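PDB 3AW8: phosphoribosylaminoimidazole carboxylase, ATPase subunit from Thermus thermophilus, which probably catalyses the ATP-dependent carboxylation of 5-aminoimidazole ribonucleotide with bicarbonate to N5-carboxyaminoimidazole ribonucleotide in de novo purine biosynthesis. Local coordinates for residues A[92-100]-A[132-140]; A[112-123]-A[166-174]. One frame throughout, in Å; residues are numbered along the deposited sequence.

Contact 1: residues A[92-100]-A[132-140]; sequences EVAQDRLRE and LPALLKTRR. With AMP (adenosine monophosphate), chain C.
With CG beside the backbone N (chi1 -72°) and the chain extended from CG to NE, R97 runs across the K137 side chain at about a right angle and carries its guanidinium to the AMP phosphate. NH2 donates to O3P of AMP at 2.9 Å, the oxygen lying in the guanidinium plane, while NH1 makes a weak, bent bond to the carbonyl of T138 (NH1 to O 2.7 Å). K137, extended beyond CG, passes its CD 3.5 Å from R97 NE and gives a weak bond from NZ to N7 of the adenine; E172 pairs with the same ammonium. Both cations thus converge on the nucleotide, R97 at the phosphate and K137 at N7 of the base, a part of the ATP-grasp pocket that probably holds ATP likewise; L135 packs its methyls on the purine. At the start of helix 97-107, R97 N donates to R139 O at 2.8 Å. D96 is the N-cap, OD1 accepting weakly from L98 N and R99 N. Its OD2 forms salt bridges to R139 NH2 (3.0 Å), above the guanidinium plane and by charge alone, and to R140 NE, which also gives it a weak, bent hydrogen bond. L98 CB sits at the edge of the R139 guanidinium. The contact joins the turn between helices 88-94 and 97-107 to the end of strand 134-138, which runs between strands 169-173 and 148-151.

Contact 2: residues A[112-123]-A[166-174]; sequences PPFHPVDGPEDL and GRGLILEGF. With AMP (adenosine monophosphate), chain C.
V117 and L171 cross on one face of an antiparallel strand pair in the ATP-grasp domain, V117 CG1 lying 3.8 Å from L171 CB, while F114 and I170 meet on the other. CG2 of V117 is turned over the backbone and CB of L169, and L123 of the following helix brings CD1 toward L171 CD2, so V117, L169, L171 and L123 form an aliphatic patch on this face, beside H115. On the opposite face the F114 ring leads away from strand 169-173, its CG held between the backbone N and the carbonyl carbon (chi1 70°); I170 CD1 touches its CB and CD2, both at 4.1 Å, obliquely to the ring. E172 CG passes beside F114 CB, and its carboxylate continues to K137, with OE1 3.6 Å from AMP N6. Strands 114-117 and 169-173 are joined by paired bonds between H115 and L171 and between V117 and L169. Beyond them G173 N reaches P113 O at 2.7 Å, and P113 CG packs on G173 CA. At the other end D118 lays its CB over one face of the R167 guanidinium, NH1 at 3.4 Å. The carboxylate and guanidinium planes are only 12° apart, but OD1 lies well out of the guanidinium plane, leaving a long ion pair. The same OD1 takes G168 N on its anti lone pair, at 3.3 Å. Without the carboxylate of D118, as with an alanine here, G168 N would probably lose this acceptor and R167 a nearby negative charge, leaving the turn at 166-168 less firmly tied. Main-chain bonds and apolar packing thus join the strands, while the E172-F174 end can present side chains to the adenine, F174 covering AMP C2 with a ring face.

Both contacts are partly buried and hold neighbouring strands of one antiparallel sheet in the ATP-grasp region: strand 134-138 belongs to contact 1, strand 169-173 to contact 2, and backbone bonds such as L135 N to E172 O couple them. Contact 1 is the more polar and lies nearer the centre of the chain, where a helix start meets a strand end among several arginines. Contact 2 buries more surface, pairs the edge strand 114-117 with its neighbour, and relies chiefly on main-chain bonds and aliphatic side chains. The two share AMP: contact 1 meets its phosphate and N7, contact 2 the amino side and C2 of the adenine.

Contact 1: residues A[92-100]-A[132-140]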
loop_
_atom_site.group_PDB
_atom_site.type_symbol
_atom_site.label_atom_id
_atom_site.label_comp_id
_atom_site.label_asym_id
_atom_site.label_seq_id
_atom_site.Cartn_x
_atom_site.Cartn_y
_atom_site.Cartn_z
ATOM N N GLU A 92 -6.825 26.062 14.410
ATOM C CA GLU A 92 -7.590 27.179 14.950
ATOM C C GLU A 92 -8.624 27.630 13.917
ATOM O O GLU A 92 -9.821 27.662 14.188
ATOM C CB GLU A 92 -6.639 28.340 15.273
ATOM C CG GLU A 92 -7.097 29.274 16.385
ATOM C CD GLU A 92 -6.520 28.903 17.751
ATOM O OE1 GLU A 92 -5.270 28.827 17.872
ATOM O OE2 GLU A 92 -7.315 28.699 18.702
ATOM N N VAL A 93 -8.145 27.978 12.731
ATOM C CA VAL A 93 -9.014 28.425 11.654
ATOM C C VAL A 93 -10.098 27.401 11.325
ATOM O O VAL A 93 -11.282 27.727 11.283
ATOM C CB VAL A 93 -8.200 28.696 10.362
ATOM C CG1 VAL A 93 -9.130 29.097 9.234
ATOM C CG2 VAL A 93 -7.173 29.785 10.610
ATOM N N ALA A 94 -9.683 26.157 11.104
ATOM C CA ALA A 94 -10.598 25.083 10.727
ATOM C C ALA A 94 -11.596 24.610 11.776
ATOM O O ALA A 94 -12.595 23.983 11.434
ATOM C CB ALA A 94 -9.797 23.891 10.221
ATOM N N GLN A 95 -11.341 24.903 13.046
ATOM C CA GLN A 95 -12.238 24.456 14.097
ATOM C C GLN A 95 -13.348 25.446 14.468
ATOM O O GLN A 95 -14.140 25.189 15.377
ATOM C CB GLN A 95 -11.426 24.061 15.339
ATOM C CG GLN A 95 -10.481 22.883 15.120
ATOM C CD GLN A 95 -9.889 22.340 16.422
ATOM O OE1 GLN A 95 -9.511 23.101 17.312
ATOM N NE2 GLN A 95 -9.795 21.020 16.525
ATOM N N ASP A 96 -13.418 26.570 13.764
ATOM C CA ASP A 96 -14.458 27.565 14.024
ATOM C C ASP A 96 -15.063 27.991 12.691
ATOM O O ASP A 96 -14.391 28.638 11.881
ATOM C CB ASP A 96 -13.870 28.787 14.720
ATOM C CG ASP A 96 -14.937 29.750 15.191
ATOM O OD1 ASP A 96 -15.961 29.902 14.488
ATOM O OD2 ASP A 96 -14.743 30.360 16.262
ATOM N N ARG A 97 -16.330 27.645 12.469
ATOM C CA ARG A 97 -16.989 27.968 11.204
ATOM C C ARG A 97 -16.874 29.425 10.777
ATOM O O ARG A 97 -16.640 29.707 9.597
ATOM C CB ARG A 97 -18.461 27.560 11.240
ATOM C CG ARG A 97 -18.689 26.065 11.193
ATOM C CD ARG A 97 -20.134 25.762 10.831
ATOM N NE ARG A 97 -20.372 24.343 10.561
ATOM C CZ ARG A 97 -20.366 23.388 11.487
ATOM N NH1 ARG A 97 -20.134 23.695 12.758
ATOM N NH2 ARG A 97 -20.592 22.126 11.142
ATOM N N LEU A 98 -17.038 30.348 11.721
ATOM C CA LEU A 98 -16.936 31.765 11.398
ATOM C C LEU A 98 -15.498 32.118 11.047
ATOM O O LEU A 98 -15.234 32.761 10.029
ATOM C CB LEU A 98 -17.408 32.627 12.572
ATOM C CG LEU A 98 -17.124 34.133 12.452
ATOM C CD1 LEU A 98 -17.591 34.668 11.114
ATOM C CD2 LEU A 98 -17.821 34.864 13.573
ATOM N N ARG A 99 -14.570 31.690 11.897
ATOM C CA ARG A 99 -13.154 31.955 11.682
ATOM C C ARG A 99 -12.731 31.361 10.343
ATOM O O ARG A 99 -11.834 31.875 9.678
ATOM C CB ARG A 99 -12.338 31.344 12.832
ATOM C CG ARG A 99 -10.821 31.426 12.697
ATOM C CD ARG A 99 -10.302 32.839 12.820
ATOM N NE ARG A 99 -8.840 32.867 12.854
ATOM C CZ ARG A 99 -8.102 32.381 13.851
ATOM N NH1 ARG A 99 -8.686 31.827 14.909
ATOM N NH2 ARG A 99 -6.777 32.443 13.789
ATOM N N GLU A 100 -13.405 30.286 9.943
ATOM C CA GLU A 100 -13.107 29.599 8.688
ATOM C C GLU A 100 -13.554 30.435 7.487
ATOM O O GLU A 100 -12.765 30.720 6.578
ATOM C CB GLU A 100 -13.817 28.243 8.670
ATOM C CG GLU A 100 -13.144 27.178 7.834
ATOM C CD GLU A 100 -13.871 25.846 7.912
ATOM O OE1 GLU A 100 -13.296 24.815 7.498
ATOM O OE2 GLU A 100 -15.027 25.834 8.385
ATOM N N LEU A 132 -33.152 33.285 2.749
ATOM C CA LEU A 132 -34.048 32.287 3.319
ATOM C C LEU A 132 -34.622 31.421 2.203
ATOM O O LEU A 132 -35.045 31.932 1.168
ATOM C CB LEU A 132 -35.190 32.961 4.085
ATOM C CG LEU A 132 -35.169 32.824 5.608
ATOM C CD1 LEU A 132 -36.349 33.572 6.212
ATOM C CD2 LEU A 132 -35.225 31.354 5.986
ATOM N N PRO A 133 -34.629 30.091 2.395
ATOM C CA PRO A 133 -34.131 29.393 3.585
ATOM C C PRO A 133 -32.638 29.607 3.829
ATOM O O PRO A 133 -31.959 30.296 3.065
ATOM C CB PRO A 133 -34.466 27.933 3.287
ATOM C CG PRO A 133 -35.728 28.045 2.489
ATOM C CD PRO A 133 -35.384 29.165 1.532
ATOM N N ALA A 134 -32.134 29.014 4.905
ATOM C CA ALA A 134 -30.727 29.133 5.250
ATOM C C ALA A 134 -30.399 28.171 6.381
ATOM O O ALA A 134 -31.285 27.490 6.906
ATOM C CB ALA A 134 -30.412 30.564 5.665
ATOM N N LEU A 135 -29.124 28.107 6.750
ATOM C CA LEU A 135 -28.703 27.228 7.830
ATOM C C LEU A 135 -28.158 27.998 9.014
ATOM O O LEU A 135 -27.536 29.051 8.866
ATOM C CB LEU A 135 -27.630 26.249 7.362
ATOM C CG LEU A 135 -27.989 25.221 6.298
ATOM C CD1 LEU A 135 -28.107 25.908 4.946
ATOM C CD2 LEU A 135 -26.910 24.157 6.264
ATOM N N LEU A 136 -28.406 27.450 10.194
ATOM C CA LEU A 136 -27.938 28.036 11.435
ATOM C C LEU A 136 -27.175 26.910 12.113
ATOM O O LEU A 136 -27.762 25.879 12.456
ATOM C CB LEU A 136 -29.120 28.460 12.305
ATOM C CG LEU A 136 -28.798 29.319 13.526
ATOM C CD1 LEU A 136 -28.309 30.687 13.062
ATOM C CD2 LEU A 136 -30.036 29.459 14.394
ATOM N N LYS A 137 -25.871 27.092 12.290
ATOM C CA LYS A 137 -25.061 26.056 12.919
ATOM C C LYS A 137 -24.058 26.559 13.944
ATOM O O LYS A 137 -23.552 27.679 13.851
ATOM C CB LYS A 137 -24.342 25.237 11.844
ATOM C CG LYS A 137 -24.023 26.011 10.579
ATOM C CD LYS A 137 -23.563 25.075 9.471
ATOM C CE LYS A 137 -23.501 25.796 8.139
ATOM N NZ LYS A 137 -23.072 24.895 7.037
ATOM N N THR A 138 -23.789 25.715 14.934
ATOM C CA THR A 138 -22.838 26.041 15.982
ATOM C C THR A 138 -21.486 26.285 15.322
ATOM O O THR A 138 -21.065 25.513 14.462
ATOM C CB THR A 138 -22.722 24.883 16.999
ATOM O OG1 THR A 138 -21.734 25.208 17.983
ATOM C CG2 THR A 138 -22.331 23.591 16.300
ATOM N N ARG A 139 -20.815 27.365 15.712
ATOM C CA ARG A 139 -19.515 27.697 15.133
ATOM C C ARG A 139 -18.463 26.643 15.471
ATOM O O ARG A 139 -17.446 26.527 14.788
ATOM C CB ARG A 139 -19.073 29.089 15.611
ATOM C CG ARG A 139 -19.902 30.216 14.996
ATOM C CD ARG A 139 -19.835 31.522 15.772
ATOM N NE ARG A 139 -18.535 32.177 15.683
ATOM C CZ ARG A 139 -17.622 32.177 16.650
ATOM N NH1 ARG A 139 -17.857 31.550 17.801
ATOM N NH2 ARG A 139 -16.471 32.810 16.465
ATOM N N ARG A 140 -18.731 25.868 16.520
ATOM C CA ARG A 140 -17.832 24.811 16.968
ATOM C C ARG A 140 -18.464 23.436 16.829
ATOM O O ARG A 140 -17.937 22.454 17.349
ATOM C CB ARG A 140 -17.432 25.034 18.429
ATOM C CG ARG A 140 -16.154 25.840 18.616
ATOM C CD ARG A 140 -16.254 27.247 18.040
ATOM N NE ARG A 140 -14.980 27.963 18.125
ATOM C CZ ARG A 140 -14.348 28.241 19.264
ATOM N NH1 ARG A 140 -13.193 28.897 19.245
ATOM N NH2 ARG A 140 -14.868 27.867 20.427
HETATM P P AMP C . -21.110 19.916 7.545
HETATM O O1P AMP C . -19.915 19.068 7.287
HETATM O O2P AMP C . -20.935 21.337 6.794
HETATM O O3P AMP C . -21.263 20.156 9.130
HETATM O "O5'" AMP C . -22.446 19.167 6.999
HETATM C "C5'" AMP C . -22.326 18.991 5.575
HETATM C "C4'" AMP C . -23.681 18.548 4.991
HETATM O "O4'" AMP C . -24.696 19.596 5.138
HETATM C "C3'" AMP C . -23.575 18.229 3.488
HETATM O "O3'" AMP C . -24.324 17.048 3.174
HETATM C "C2'" AMP C . -24.119 19.478 2.779
HETATM O "O2'" AMP C . -24.845 19.124 1.594
HETATM C "C1'" AMP C . -25.011 20.178 3.829
HETATM N N9 AMP C . -24.761 21.641 3.837
HETATM C C8 AMP C . -23.844 22.313 4.606
HETATM N N7 AMP C . -23.891 23.591 4.362
HETATM C C5 AMP C . -24.832 23.833 3.428
HETATM C C6 AMP C . -25.326 24.996 2.776
HETATM N N6 AMP C . -24.808 26.244 3.076
HETATM N N1 AMP C . -26.310 24.860 1.858
HETATM C C2 AMP C . -26.826 23.660 1.553
HETATM N N3 AMP C . -26.390 22.544 2.144
HETATM C C4 AMP C . -25.409 22.581 3.072
#

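Contact 2: residues A[112-123]-A[166-174]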
loop_
_atom_site.group_PDB
_atom_site.type_symbol
_atom_site.label_atom_id
_atom_site.label_comp_id
_atom_site.label_asym_id
_atom_site.label_seq_id
_atom_site.Cartn_x
_atom_site.Cartn_y
_atom_site.Cartn_z
ATOM N N PRO A 112 -20.578 31.159 0.795
ATOM C CA PRO A 112 -22.009 31.458 0.873
ATOM C C PRO A 112 -22.213 32.682 1.758
ATOM O O PRO A 112 -21.355 33.013 2.576
ATOM C CB PRO A 112 -22.592 30.203 1.522
ATOM C CG PRO A 112 -21.639 29.131 1.116
ATOM C CD PRO A 112 -20.300 29.798 1.279
ATOM N N PRO A 113 -23.341 33.388 1.596
ATOM C CA PRO A 113 -23.521 34.551 2.463
ATOM C C PRO A 113 -23.622 34.032 3.895
ATOM O O PRO A 113 -24.421 33.135 4.180
ATOM C CB PRO A 113 -24.829 35.152 1.958
ATOM C CG PRO A 113 -25.583 33.950 1.462
ATOM C CD PRO A 113 -24.509 33.200 0.718
ATOM N N PHE A 114 -22.800 34.582 4.783
ATOM C CA PHE A 114 -22.798 34.156 6.176
ATOM C C PHE A 114 -22.769 35.348 7.119
ATOM O O PHE A 114 -22.220 36.407 6.794
ATOM C CB PHE A 114 -21.575 33.291 6.467
ATOM C CG PHE A 114 -20.278 34.058 6.454
ATOM C CD1 PHE A 114 -19.617 34.317 5.257
ATOM C CD2 PHE A 114 -19.729 34.538 7.638
ATOM C CE1 PHE A 114 -18.431 35.040 5.240
ATOM C CE2 PHE A 114 -18.545 35.263 7.633
ATOM C CZ PHE A 114 -17.893 35.516 6.432
ATOM N N HIS A 115 -23.336 35.164 8.305
ATOM C CA HIS A 115 -23.358 36.233 9.286
ATOM C C HIS A 115 -23.317 35.671 10.703
ATOM O O HIS A 115 -23.984 34.681 11.013
ATOM C CB HIS A 115 -24.608 37.100 9.078
ATOM C CG HIS A 115 -24.578 38.405 9.817
ATOM N ND1 HIS A 115 -25.002 38.534 11.122
ATOM C CD2 HIS A 115 -24.155 39.633 9.435
ATOM C CE1 HIS A 115 -24.843 39.787 11.513
ATOM N NE2 HIS A 115 -24.331 40.475 10.507
ATOM N N PRO A 116 -22.508 36.293 11.579
ATOM C CA PRO A 116 -22.357 35.877 12.977
ATOM C C PRO A 116 -23.652 36.074 13.762
ATOM O O PRO A 116 -24.296 37.117 13.649
ATOM C CB PRO A 116 -21.238 36.788 13.486
ATOM C CG PRO A 116 -20.456 37.107 12.250
ATOM C CD PRO A 116 -21.543 37.357 11.250
ATOM N N VAL A 117 -24.036 35.078 14.554
ATOM C CA VAL A 117 -25.255 35.192 15.344
ATOM C C VAL A 117 -25.070 34.780 16.798
ATOM O O VAL A 117 -24.957 33.596 17.124
ATOM C CB VAL A 117 -26.412 34.372 14.734
ATOM C CG1 VAL A 117 -26.732 34.895 13.348
ATOM C CG2 VAL A 117 -26.048 32.903 14.674
ATOM N N ASP A 118 -25.043 35.783 17.669
ATOM C CA ASP A 118 -24.884 35.562 19.097
ATOM C C ASP A 118 -26.179 35.904 19.823
ATOM O O ASP A 118 -26.520 35.281 20.829
ATOM C CB ASP A 118 -23.741 36.423 19.634
ATOM C CG ASP A 118 -22.414 36.093 18.982
ATOM O OD1 ASP A 118 -22.009 34.911 19.030
ATOM O OD2 ASP A 118 -21.778 37.011 18.422
ATOM N N GLY A 119 -26.901 36.892 19.304
ATOM C CA GLY A 119 -28.153 37.293 19.923
ATOM C C GLY A 119 -29.306 37.398 18.942
ATOM O O GLY A 119 -29.087 37.515 17.736
ATOM N N PRO A 120 -30.557 37.353 19.432
ATOM C CA PRO A 120 -31.730 37.450 18.559
ATOM C C PRO A 120 -31.640 38.664 17.636
ATOM O O PRO A 120 -32.135 38.638 16.509
ATOM C CB PRO A 120 -32.880 37.551 19.554
ATOM C CG PRO A 120 -32.400 36.692 20.684
ATOM C CD PRO A 120 -30.965 37.143 20.832
ATOM N N GLU A 121 -31.004 39.725 18.121
ATOM C CA GLU A 121 -30.844 40.937 17.330
ATOM C C GLU A 121 -29.866 40.683 16.189
ATOM O O GLU A 121 -29.946 41.322 15.140
ATOM C CB GLU A 121 -30.338 42.084 18.205
ATOM C CG GLU A 121 -30.002 43.348 17.428
ATOM C CD GLU A 121 -29.718 44.533 18.333
ATOM O OE1 GLU A 121 -28.893 44.392 19.261
ATOM O OE2 GLU A 121 -30.318 45.606 18.110
ATOM N N ASP A 122 -28.940 39.753 16.409
ATOM C CA ASP A 122 -27.954 39.383 15.397
ATOM C C ASP A 122 -28.646 38.522 14.351
ATOM O O ASP A 122 -28.434 38.691 13.151
ATOM C CB ASP A 122 -26.807 38.578 16.017
ATOM C CG ASP A 122 -25.907 39.418 16.896
ATOM O OD1 ASP A 122 -25.377 40.433 16.398
ATOM O OD2 ASP A 122 -25.722 39.057 18.077
ATOM N N LEU A 123 -29.472 37.592 14.824
ATOM C CA LEU A 123 -30.206 36.698 13.939
ATOM C C LEU A 123 -30.950 37.498 12.889
ATOM O O LEU A 123 -30.918 37.164 11.709
ATOM C CB LEU A 123 -31.198 35.850 14.733
ATOM C CG LEU A 123 -32.176 35.025 13.893
ATOM C CD1 LEU A 123 -31.433 34.235 12.830
ATOM C CD2 LEU A 123 -32.946 34.099 14.802
ATOM N N GLY A 166 -28.214 29.536 21.319
ATOM C CA GLY A 166 -28.607 30.927 21.432
ATOM C C GLY A 166 -27.416 31.849 21.296
ATOM O O GLY A 166 -27.557 33.070 21.324
ATOM N N ARG A 167 -26.235 31.261 21.137
ATOM C CA ARG A 167 -25.006 32.034 21.006
ATOM C C ARG A 167 -23.892 31.186 20.388
ATOM O O ARG A 167 -23.955 29.954 20.403
ATOM C CB ARG A 167 -24.583 32.556 22.387
ATOM C CG ARG A 167 -23.163 33.101 22.469
ATOM C CD ARG A 167 -22.864 33.675 23.848
ATOM N NE ARG A 167 -23.479 34.987 24.043
ATOM C CZ ARG A 167 -23.092 36.101 23.421
ATOM N NH1 ARG A 167 -22.082 36.069 22.559
ATOM N NH2 ARG A 167 -23.715 37.250 23.661
ATOM N N GLY A 168 -22.881 31.853 19.840
ATOM C CA GLY A 168 -21.770 31.146 19.230
ATOM C C GLY A 168 -22.216 30.340 18.032
ATOM O O GLY A 168 -21.711 29.246 17.779
ATOM N N LEU A 169 -23.170 30.889 17.288
ATOM C CA LEU A 169 -23.701 30.220 16.111
ATOM C C LEU A 169 -23.442 31.057 14.865
ATOM O O LEU A 169 -23.093 32.236 14.952
ATOM C CB LEU A 169 -25.200 29.990 16.286
ATOM C CG LEU A 169 -25.628 29.347 17.609
ATOM C CD1 LEU A 169 -27.144 29.267 17.665
ATOM C CD2 LEU A 169 -25.012 27.964 17.748
ATOM N N ILE A 170 -23.610 30.441 13.704
ATOM C CA ILE A 170 -23.390 31.136 12.444
ATOM C C ILE A 170 -24.569 30.921 11.499
ATOM O O ILE A 170 -25.145 29.832 11.443
ATOM C CB ILE A 170 -22.086 30.652 11.771
ATOM C CG1 ILE A 170 -21.862 31.406 10.462
ATOM C CG2 ILE A 170 -22.146 29.155 11.538
ATOM C CD1 ILE A 170 -20.540 31.099 9.807
ATOM N N LEU A 171 -24.928 31.969 10.766
ATOM C CA LEU A 171 -26.042 31.900 9.829
ATOM C C LEU A 171 -25.479 31.860 8.414
ATOM O O LEU A 171 -24.770 32.775 7.988
ATOM C CB LEU A 171 -26.958 33.123 10.015
ATOM C CG LEU A 171 -28.410 33.135 9.504
ATOM C CD1 LEU A 171 -28.444 33.151 7.984
ATOM C CD2 LEU A 171 -29.156 31.926 10.050
ATOM N N GLU A 172 -25.783 30.780 7.701
ATOM C CA GLU A 172 -25.315 30.601 6.332
ATOM C C GLU A 172 -26.490 30.548 5.373
ATOM O O GLU A 172 -27.485 29.868 5.629
ATOM C CB GLU A 172 -24.500 29.307 6.192
ATOM C CG GLU A 172 -23.034 29.412 6.601
ATOM C CD GLU A 172 -22.247 28.135 6.316
ATOM O OE1 GLU A 172 -22.293 27.644 5.163
ATOM O OE2 GLU A 172 -21.576 27.627 7.242
ATOM N N GLY A 173 -26.365 31.264 4.264
ATOM C CA GLY A 173 -27.432 31.271 3.287
ATOM C C GLY A 173 -27.439 29.998 2.468
ATOM O O GLY A 173 -26.489 29.730 1.731
ATOM N N PHE A 174 -28.503 29.208 2.607
ATOM C CA PHE A 174 -28.643 27.956 1.864
ATOM C C PHE A 174 -28.191 28.181 0.430
ATOM O O PHE A 174 -28.496 29.211 -0.167
ATOM C CB PHE A 174 -30.104 27.501 1.859
ATOM C CG PHE A 174 -30.341 26.216 1.115
ATOM C CD1 PHE A 174 -30.370 24.997 1.793
ATOM C CD2 PHE A 174 -30.526 26.219 -0.267
ATOM C CE1 PHE A 174 -30.580 23.797 1.105
ATOM C CE2 PHE A 174 -30.736 25.027 -0.966
ATOM C CZ PHE A 174 -30.763 23.813 -0.276
HETATM P P AMP C . -21.110 19.916 7.545
HETATM O O1P AMP C . -19.915 19.068 7.287
HETATM O O2P AMP C . -20.935 21.337 6.794
HETATM O O3P AMP C . -21.263 20.156 9.130
HETATM O "O5'" AMP C . -22.446 19.167 6.999
HETATM C "C5'" AMP C . -22.326 18.991 5.575
HETATM C "C4'" AMP C . -23.681 18.548 4.991
HETATM O "O4'" AMP C . -24.696 19.596 5.138
HETATM C "C3'" AMP C . -23.575 18.229 3.488
HETATM O "O3'" AMP C . -24.324 17.048 3.174
HETATM C "C2'" AMP C . -24.119 19.478 2.779
HETATM O "O2'" AMP C . -24.845 19.124 1.594
HETATM C "C1'" AMP C . -25.011 20.178 3.829
HETATM N N9 AMP C . -24.761 21.641 3.837
HETATM C C8 AMP C . -23.844 22.313 4.606
HETATM N N7 AMP C . -23.891 23.591 4.362
HETATM C C5 AMP C . -24.832 23.833 3.428
HETATM C C6 AMP C . -25.326 24.996 2.776
HETATM N N6 AMP C . -24.808 26.244 3.076
HETATM N N1 AMP C . -26.310 24.860 1.858
HETATM C C2 AMP C . -26.826 23.660 1.553
HETATM N N3 AMP C . -26.390 22.544 2.144
HETATM C C4 AMP C . -25.409 22.581 3.072
#